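Local coordinates for uncharacterized protein (PDB 3QOO) that is of unknown function but adopts a hot-dog fold of the fluoroacetyl-CoA-specific thioesterase family, consistent with binding or hydrolysing an acyl-CoA thioester, at residues Gly13-Met18 and Thr86-Val91; Ala43-Met48 and Gly115-Val120. All coordinates share one frame; numbering follows the deposited sequence.

Contact 1: Gly13-Met18 and Thr86-Val91; sequences GTYRRM and TFTVTV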
ATOM      1  N   GLY A  13       2.561 -22.509   1.107  1.00 14.16           N
ATOM      2  CA  GLY A  13       1.137 -22.806   1.146  1.00 13.57           C
ATOM      3  C   GLY A  13       0.471 -22.510   2.471  1.00 12.75           C
ATOM      4  O   GLY A  13      -0.747 -22.492   2.552  1.00 14.79           O
ATOM      5  N   THR A  14       1.252 -22.274   3.511  1.00 12.13           N
ATOM      6  CA  THR A  14       0.722 -21.869   4.809  1.00 11.23           C
ATOM      7  C   THR A  14      -0.094 -20.594   4.643  1.00 10.97           C
ATOM      8  O   THR A  14       0.394 -19.640   4.031  1.00 11.28           O
ATOM      9  CB  THR A  14       1.861 -21.611   5.824  1.00 11.71           C
ATOM     10  OG1 THR A  14       2.646 -22.796   5.956  1.00 13.13           O
ATOM     11  CG2 THR A  14       1.307 -21.228   7.191  1.00 12.80           C
ATOM     12  N   TYR A  15      -1.308 -20.554   5.167  1.00 10.15           N
ATOM     13  CA  TYR A  15      -2.161 -19.384   4.992  1.00  9.47           C
ATOM     14  C   TYR A  15      -3.000 -19.045   6.179  1.00  9.88           C
ATOM     15  O   TYR A  15      -3.242 -19.884   7.051  1.00 10.70           O
ATOM     16  CB  TYR A  15      -3.077 -19.523   3.759  1.00 10.50           C
ATOM     17  CG  TYR A  15      -4.352 -20.320   3.988  1.00 10.75           C
ATOM     18  CD1 TYR A  15      -5.525 -19.680   4.375  1.00 11.48           C
ATOM     19  CD2 TYR A  15      -4.395 -21.682   3.810  1.00 10.71           C
ATOM     20  CE1 TYR A  15      -6.716 -20.369   4.556  1.00 11.48           C
ATOM     21  CE2 TYR A  15      -5.592 -22.379   3.988  1.00 10.98           C
ATOM     22  CZ  TYR A  15      -6.736 -21.742   4.369  1.00 11.11           C
ATOM     23  OH  TYR A  15      -7.915 -22.415   4.580  1.00 13.49           O
ATOM     24  N   ARG A  16      -3.438 -17.802   6.235  0.59 10.22           N
ATOM     25  CA  ARG A  16      -4.443 -17.332   7.167  0.59 11.35           C
ATOM     26  C   ARG A  16      -5.446 -16.469   6.415  0.59 11.31           C
ATOM     27  O   ARG A  16      -5.159 -15.908   5.338  0.59 10.80           O
ATOM     28  CB  ARG A  16      -3.803 -16.556   8.328  0.59 12.29           C
ATOM     29  CG  ARG A  16      -2.926 -17.431   9.244  0.59 14.44           C
ATOM     30  CD  ARG A  16      -2.388 -16.611  10.418  0.59 16.24           C
ATOM     31  NE  ARG A  16      -3.413 -16.495  11.446  0.59 18.47           N
ATOM     32  CZ  ARG A  16      -3.547 -17.324  12.484  0.59 19.93           C
ATOM     33  NH1 ARG A  16      -2.698 -18.339  12.670  0.59 21.70           N
ATOM     34  NH2 ARG A  16      -4.540 -17.141  13.350  0.59 19.52           N
ATOM     35  N   ARG A  17      -6.628 -16.352   7.009  1.00 11.73           N
ATOM     36  CA  ARG A  17      -7.707 -15.564   6.461  1.00 12.65           C
ATOM     37  C   ARG A  17      -8.258 -14.655   7.489  1.00 13.77           C
ATOM     38  O   ARG A  17      -8.264 -14.985   8.676  1.00 15.76           O
ATOM     39  CB  ARG A  17      -8.822 -16.455   5.987  1.00 14.98           C
ATOM     40  CG  ARG A  17      -8.657 -17.041   4.688  1.00 18.20           C
ATOM     41  CD  ARG A  17      -9.924 -17.713   4.244  1.00 21.06           C
ATOM     42  NE  ARG A  17      -9.875 -17.988   2.855  1.00 21.70           N
ATOM     43  CZ  ARG A  17     -10.822 -18.582   2.165  1.00 25.26           C
ATOM     44  NH1 ARG A  17     -11.905 -19.051   2.775  1.00 27.57           N
ATOM     45  NH2 ARG A  17     -10.649 -18.749   0.856  1.00 29.62           N
HETATM   46  N   MSE A  18      -8.816 -13.541   7.037  1.00 14.02           N
HETATM   47  CA  MSE A  18      -9.723 -12.763   7.863  1.00 15.78           C
HETATM   48  C   MSE A  18     -10.732 -12.045   7.006  1.00 15.47           C
HETATM   49  O   MSE A  18     -10.507 -11.834   5.822  1.00 15.38           O
HETATM   50  CB  MSE A  18      -8.955 -11.785   8.743  1.00 17.36           C
HETATM   51  CG  MSE A  18      -8.256 -10.724   7.984  1.00 17.76           C
HETATM   52 SE   MSE A  18      -7.291  -9.407   9.066  0.54 19.85          SE
HETATM   53  CE  MSE A  18      -8.785  -8.457   9.666  1.00 22.68           C
ATOM     54  N   THR A  86     -13.133 -10.926   2.312  1.00 11.60           N
ATOM     55  CA  THR A  86     -12.309 -12.006   2.852  1.00 11.91           C
ATOM     56  C   THR A  86     -10.912 -11.920   2.232  1.00 10.65           C
ATOM     57  O   THR A  86     -10.760 -12.014   1.016  1.00 11.28           O
ATOM     58  CB  THR A  86     -12.937 -13.368   2.579  1.00 12.65           C
ATOM     59  OG1 THR A  86     -14.222 -13.379   3.184  1.00 15.89           O
ATOM     60  CG2 THR A  86     -12.095 -14.515   3.093  1.00 14.82           C
ATOM     61  N   PHE A  87      -9.909 -11.752   3.082  1.00 10.10           N
ATOM     62  CA  PHE A  87      -8.512 -11.749   2.691  1.00  9.53           C
ATOM     63  C   PHE A  87      -7.891 -13.085   2.991  1.00  9.27           C
ATOM     64  O   PHE A  87      -8.053 -13.617   4.103  1.00 10.27           O
ATOM     65  CB  PHE A  87      -7.738 -10.680   3.451  1.00  9.87           C
ATOM     66  CG  PHE A  87      -8.017  -9.271   3.046  1.00 10.17           C
ATOM     67  CD1 PHE A  87      -7.055  -8.540   2.372  1.00 10.47           C
ATOM     68  CD2 PHE A  87      -9.204  -8.651   3.382  1.00 11.64           C
ATOM     69  CE1 PHE A  87      -7.272  -7.203   2.046  1.00 11.64           C
ATOM     70  CE2 PHE A  87      -9.416  -7.319   3.003  1.00 12.91           C
ATOM     71  CZ  PHE A  87      -8.461  -6.604   2.342  1.00 12.07           C
ATOM     72  N   THR A  88      -7.159 -13.611   2.005  1.00  9.16           N
ATOM     73  CA  THR A  88      -6.386 -14.837   2.168  1.00 10.02           C
ATOM     74  C   THR A  88      -4.944 -14.503   1.829  1.00  9.54           C
ATOM     75  O   THR A  88      -4.675 -14.012   0.719  1.00 10.73           O
ATOM     76  CB  THR A  88      -6.877 -15.953   1.243  1.00 11.02           C
ATOM     77  OG1 THR A  88      -8.274 -16.152   1.441  1.00 11.64           O
ATOM     78  CG2 THR A  88      -6.129 -17.258   1.549  1.00 13.51           C
ATOM     79  N   VAL A  89      -4.052 -14.701   2.796  1.00  9.14           N
ATOM     80  CA  VAL A  89      -2.646 -14.489   2.612  1.00  9.38           C
ATOM     81  C   VAL A  89      -1.900 -15.794   2.804  1.00  9.15           C
ATOM     82  O   VAL A  89      -2.159 -16.493   3.781  1.00  9.95           O
ATOM     83  CB  VAL A  89      -2.140 -13.363   3.542  1.00  9.26           C
ATOM     84  CG1 VAL A  89      -0.631 -13.232   3.489  1.00 10.94           C
ATOM     85  CG2 VAL A  89      -2.793 -12.021   3.145  1.00 10.16           C
ATOM     86  N   THR A  90      -1.015 -16.100   1.868  1.00  9.69           N
ATOM     87  CA  THR A  90      -0.401 -17.421   1.729  1.00  9.98           C
ATOM     88  C   THR A  90       1.094 -17.305   1.528  1.00  9.29           C
ATOM     89  O   THR A  90       1.543 -16.489   0.727  1.00 10.07           O
ATOM     90  CB  THR A  90      -0.962 -18.154   0.495  1.00 11.33           C
ATOM     91  OG1 THR A  90      -2.392 -18.184   0.575  1.00 12.80           O
ATOM     92  CG2 THR A  90      -0.416 -19.578   0.392  1.00 12.75           C
ATOM     93  N   VAL A  91       1.878 -18.131   2.200  1.00  9.26           N
ATOM     94  CA  VAL A  91       3.315 -18.188   1.952  1.00  9.89           C
ATOM     95  C   VAL A  91       3.577 -18.723   0.548  1.00 10.86           C
ATOM     96  O   VAL A  91       3.177 -19.857   0.212  1.00 12.05           O
ATOM     97  CB  VAL A  91       4.048 -19.042   2.989  1.00 10.19           C
ATOM     98  CG1 VAL A  91       5.527 -19.180   2.618  1.00 11.67           C
ATOM     99  CG2 VAL A  91       3.834 -18.450   4.392  1.00 11.57           C
TER

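Contact 2: Ala43-Met48 and Gly115-Val120; sequences AFLETM and GLQERV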
ATOM      1  N   ALA A  43      -5.771   0.508   2.277  1.00  8.77           N
ATOM      2  CA  ALA A  43      -6.510  -0.392   3.154  1.00  9.54           C
ATOM      3  C   ALA A  43      -6.257  -1.841   2.792  1.00  9.43           C
ATOM      4  O   ALA A  43      -6.109  -2.685   3.682  1.00 10.16           O
ATOM      5  CB  ALA A  43      -7.997  -0.085   3.103  1.00 10.78           C
ATOM      6  N   PHE A  44      -6.277  -2.177   1.517  1.00  8.67           N
ATOM      7  CA  PHE A  44      -5.920  -3.537   1.102  1.00  8.14           C
ATOM      8  C   PHE A  44      -4.539  -3.900   1.590  1.00  8.31           C
ATOM      9  O   PHE A  44      -4.315  -5.010   2.095  1.00  9.83           O
ATOM     10  CB  PHE A  44      -5.997  -3.708  -0.413  1.00  8.98           C
ATOM     11  CG  PHE A  44      -7.391  -3.793  -0.946  1.00  8.56           C
ATOM     12  CD1 PHE A  44      -8.148  -4.920  -0.783  1.00 10.28           C
ATOM     13  CD2 PHE A  44      -7.926  -2.773  -1.694  1.00 11.01           C
ATOM     14  CE1 PHE A  44      -9.415  -5.016  -1.267  1.00 11.14           C
ATOM     15  CE2 PHE A  44      -9.205  -2.871  -2.211  1.00 10.16           C
ATOM     16  CZ  PHE A  44      -9.951  -3.989  -1.996  1.00 11.32           C
ATOM     17  N   LEU A  45      -3.599  -2.964   1.473  1.00  8.58           N
ATOM     18  CA  LEU A  45      -2.231  -3.202   1.903  1.00  9.90           C
ATOM     19  C   LEU A  45      -2.144  -3.401   3.423  1.00  9.69           C
ATOM     20  O   LEU A  45      -1.501  -4.343   3.898  1.00  9.86           O
ATOM     21  CB  LEU A  45      -1.333  -2.065   1.425  1.00 11.18           C
ATOM     22  CG  LEU A  45       0.137  -2.391   1.177  1.00 14.65           C
ATOM     23  CD1 LEU A  45       0.775  -1.304   0.356  1.00 18.63           C
ATOM     24  CD2 LEU A  45       0.912  -2.615   2.451  1.00 15.28           C
ATOM     25  N   GLU A  46      -2.782  -2.532   4.190  1.00  9.78           N
ATOM     26  CA  GLU A  46      -2.751  -2.637   5.637  1.00 10.71           C
ATOM     27  C   GLU A  46      -3.254  -4.022   6.088  1.00 10.44           C
ATOM     28  O   GLU A  46      -2.716  -4.637   7.013  1.00 10.69           O
ATOM     29  CB  GLU A  46      -3.616  -1.539   6.251  1.00 12.77           C
ATOM     30  CG  GLU A  46      -3.638  -1.576   7.747  1.00 16.97           C
ATOM     31  CD  GLU A  46      -4.571  -0.560   8.356  1.00 22.51           C
ATOM     32  OE1 GLU A  46      -5.042   0.341   7.626  1.00 24.45           O
ATOM     33  OE2 GLU A  46      -4.811  -0.672   9.577  1.00 27.15           O
ATOM     34  N   THR A  47      -4.315  -4.508   5.445  1.00 10.27           N
ATOM     35  CA  THR A  47      -4.921  -5.763   5.841  1.00 11.55           C
ATOM     36  C   THR A  47      -4.021  -6.951   5.466  1.00 10.58           C
ATOM     37  O   THR A  47      -3.857  -7.905   6.225  1.00 11.17           O
ATOM     38  CB  THR A  47      -6.317  -5.897   5.236  1.00 13.42           C
ATOM     39  OG1 THR A  47      -7.102  -4.708   5.500  1.00 16.40           O
ATOM     40  CG2 THR A  47      -6.974  -7.135   5.777  1.00 14.89           C
HETATM   41  N   MSE A  48      -3.402  -6.865   4.294  1.00  9.78           N
HETATM   42  CA  MSE A  48      -2.409  -7.829   3.893  1.00  9.49           C
HETATM   43  C   MSE A  48      -1.262  -7.902   4.899  1.00  9.34           C
HETATM   44  O   MSE A  48      -0.840  -8.999   5.306  1.00 10.16           O
HETATM   45  CB  MSE A  48      -1.886  -7.497   2.499  1.00  9.82           C
HETATM   46  CG  MSE A  48      -0.741  -8.424   2.052  1.00  9.55           C
HETATM   47 SE   MSE A  48      -0.287  -8.251   0.144  0.86  8.09          SE
HETATM   48  CE  MSE A  48       0.269  -6.374   0.100  1.00 10.33           C
ATOM     49  N   GLY A 115      -2.500  -9.287  -4.313  1.00  8.08           N
ATOM     50  CA  GLY A 115      -1.302  -8.643  -3.869  1.00  8.10           C
ATOM     51  C   GLY A 115      -0.166  -9.555  -3.564  1.00  8.35           C
ATOM     52  O   GLY A 115      -0.325 -10.789  -3.610  1.00  8.49           O
ATOM     53  N   LEU A 116       0.972  -8.969  -3.213  1.00  7.80           N
ATOM     54  CA  LEU A 116       2.064  -9.722  -2.674  1.00  9.49           C
ATOM     55  C   LEU A 116       2.807  -8.849  -1.675  1.00  9.19           C
ATOM     56  O   LEU A 116       2.789  -7.615  -1.755  1.00 10.09           O
ATOM     57  CB  LEU A 116       2.982 -10.229  -3.716  1.00 14.25           C
ATOM     58  CG  LEU A 116       3.899  -9.281  -4.386  1.00 14.89           C
ATOM     59  CD1 LEU A 116       5.040  -8.720  -3.477  1.00 17.13           C
ATOM     60  CD2 LEU A 116       4.526  -9.972  -5.618  1.00 18.48           C
ATOM     61  N   GLN A 117       3.515  -9.511  -0.763  1.00  8.81           N
ATOM     62  CA  GLN A 117       4.336  -8.823   0.215  1.00  8.17           C
ATOM     63  C   GLN A 117       5.574  -9.653   0.517  1.00  8.34           C
ATOM     64  O   GLN A 117       5.467 -10.867   0.762  1.00  9.83           O
ATOM     65  CB  GLN A 117       3.553  -8.529   1.479  1.00  9.50           C
ATOM     66  CG  GLN A 117       4.326  -7.657   2.493  1.00  9.25           C
ATOM     67  CD  GLN A 117       3.428  -7.170   3.586  1.00 10.09           C
ATOM     68  OE1 GLN A 117       3.392  -7.748   4.677  1.00 10.26           O
ATOM     69  NE2 GLN A 117       2.652  -6.120   3.294  1.00 10.85           N
ATOM     70  N   GLU A 118       6.740  -9.027   0.494  1.00  8.30           N
ATOM     71  CA  GLU A 118       7.976  -9.633   0.910  1.00  8.39           C
ATOM     72  C   GLU A 118       8.310  -9.070   2.275  1.00  8.72           C
ATOM     73  O   GLU A 118       8.325  -7.852   2.441  1.00  9.59           O
ATOM     74  CB  GLU A 118       9.087  -9.333  -0.071  1.00  9.48           C
ATOM     75  CG  GLU A 118      10.453  -9.909   0.297  1.00 12.08           C
ATOM     76  CD  GLU A 118      11.539  -9.520  -0.650  1.00 17.51           C
ATOM     77  OE1 GLU A 118      11.236  -9.133  -1.798  1.00 21.21           O
ATOM     78  OE2 GLU A 118      12.709  -9.594  -0.216  1.00 21.19           O
ATOM     79  N   ARG A 119       8.589  -9.956   3.225  1.00  9.64           N
ATOM     80  CA  ARG A 119       8.968  -9.538   4.583  1.00 10.41           C
ATOM     81  C   ARG A 119      10.326 -10.165   4.936  1.00 11.66           C
ATOM     82  O   ARG A 119      10.663 -11.257   4.449  1.00 13.72           O
ATOM     83  CB  ARG A 119       7.907  -9.988   5.604  1.00 10.48           C
ATOM     84  CG  ARG A 119       6.526  -9.443   5.295  1.00 11.92           C
ATOM     85  CD  ARG A 119       5.494  -9.669   6.397  1.00 11.67           C
ATOM     86  NE  ARG A 119       5.807  -8.941   7.618  1.00 12.24           N
ATOM     87  CZ  ARG A 119       5.592  -7.644   7.808  1.00 12.50           C
ATOM     88  NH1 ARG A 119       4.968  -6.888   6.878  1.00 12.02           N
ATOM     89  NH2 ARG A 119       5.996  -7.085   8.944  1.00 14.47           N
ATOM     90  N   VAL A 120      11.082  -9.460   5.758  1.00 10.79           N
ATOM     91  CA  VAL A 120      12.389  -9.894   6.222  1.00 11.27           C
ATOM     92  C   VAL A 120      12.331 -10.169   7.718  1.00 10.51           C
ATOM     93  O   VAL A 120      11.675  -9.460   8.464  1.00 11.39           O
ATOM     94  CB  VAL A 120      13.520  -8.873   5.871  1.00 12.22           C
ATOM     95  CG1 VAL A 120      13.302  -7.493   6.539  1.00 14.08           C
ATOM     96  CG2 VAL A 120      14.899  -9.416   6.224  1.00 13.81           C
TER

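Contact 1: Gly13-Met18 and Thr86-Val91
Thr86 meets Arg17 within an antiparallel strand pair, its methyl CG2 lying over one face of the guanidinium and 4.0 Å from Arg17 CD. At Phe87 the pairing is hydrogen-bonded: its N donates to Met18 O at 2.8 Å, its O accepts from Met18 N, and its CB brushes Met18 O. Thr88 faces Arg17 in a non-hydrogen-bonded pair and adds a side-chain bond: its OG1 stands anti to the carbonyl carbon (chi1 -54°) and accepts from Arg17 NE at 2.8 Å. That bond is bent (141° at the hydrogen), with the hydroxyl tilted from the guanidinium plane; the Arg17 chain, extended from CG to NE, passes obliquely across the threonine. Thr88 CG2, anti to the backbone N, meets the Tyr15 ring 3.8 Å from CD1. Val89 N and O both bond to the backbone of Arg16, and Val89 O also receives a CA-H contact from Tyr15 CA at 3.1 Å. Thr90 pairs with Tyr15: OG1 lies 3.5 Å from Tyr15 CB, while CG2 rests on Gly13. Val91 closes the series, its N donating to Thr14 O and its O accepting from Gly13 N at 2.9 Å; Gly13 has a positive phi (97°), where a side chain would be jammed against the preceding carbonyl. Strand 15-21 is outermost in the chain's sheet, and strand 98-107 flanks 84-95 on its other side. Tyr15, Arg17, Thr88 and Thr90 occupy one face; on the other, Met18 and Phe87 touch helix 41-56.

Contact 2: Ala43-Met48 and Gly115-Val120
In the hot-dog fold a long helix is wrapped by a curved antiparallel sheet, and here that helix, residues 41-56, rests on strand 110-123. The short segments cross at -50° with axes 9.5 Å apart, and the contact is buried close to the centre of the chain. Met48, a selenomethionine, carries most of it. Its CG is anti to the backbone N, and after this extended start the chain bends at chi3 (62°), where CE comes 3.4 Å from Leu116 O. SE lies against the backbone, 3.6 Å from Leu116 C and 3.9 Å from Gly115 C. Gly115, with no side chain, lets SE lie this close to its backbone. Leu45 sends CD2 to Gln117 NE2, the two side chains crossing at about a right angle; Leu45 also packs on Leu45 of the second subunit. The buried amide of Gln117 is held at both ends. NE2 donates to Ser71 OG and Thr49 OG1, while OE1 accepts from Arg119 NH1 at 2.8 Å, two residues further along the same strand. That NH1 stands above the carbonyl plane of Gln117, 58° out of it, whereas OE1 lies near the guanidinium plane of Arg119.

How the contacts relate
Contacts 1 and 2 lie 11 Å apart between centres and belong to one hot-dog domain: contact 1 pairs strands 15-21 and 84-95 within the five-stranded sheet, at one border, and contact 2 joins helix 41-56 to strand 110-123, further across that sheet. Their segments alternate along the chain (13-18, 43-48, 86-91, 115-120), so the first strand and the helix that follows it each meet a later strand. The contacts touch through the helix: Phe87 CZ packs 3.6 Å from Phe44 CD1, and Met18 SE lies 4.0 Å from Thr47 CG2. One helix therefore packs against both the outermost strand 15-21 and strand 110-123, fourth in the sheet order, while its Leu45 and Glu46 reach the second subunit.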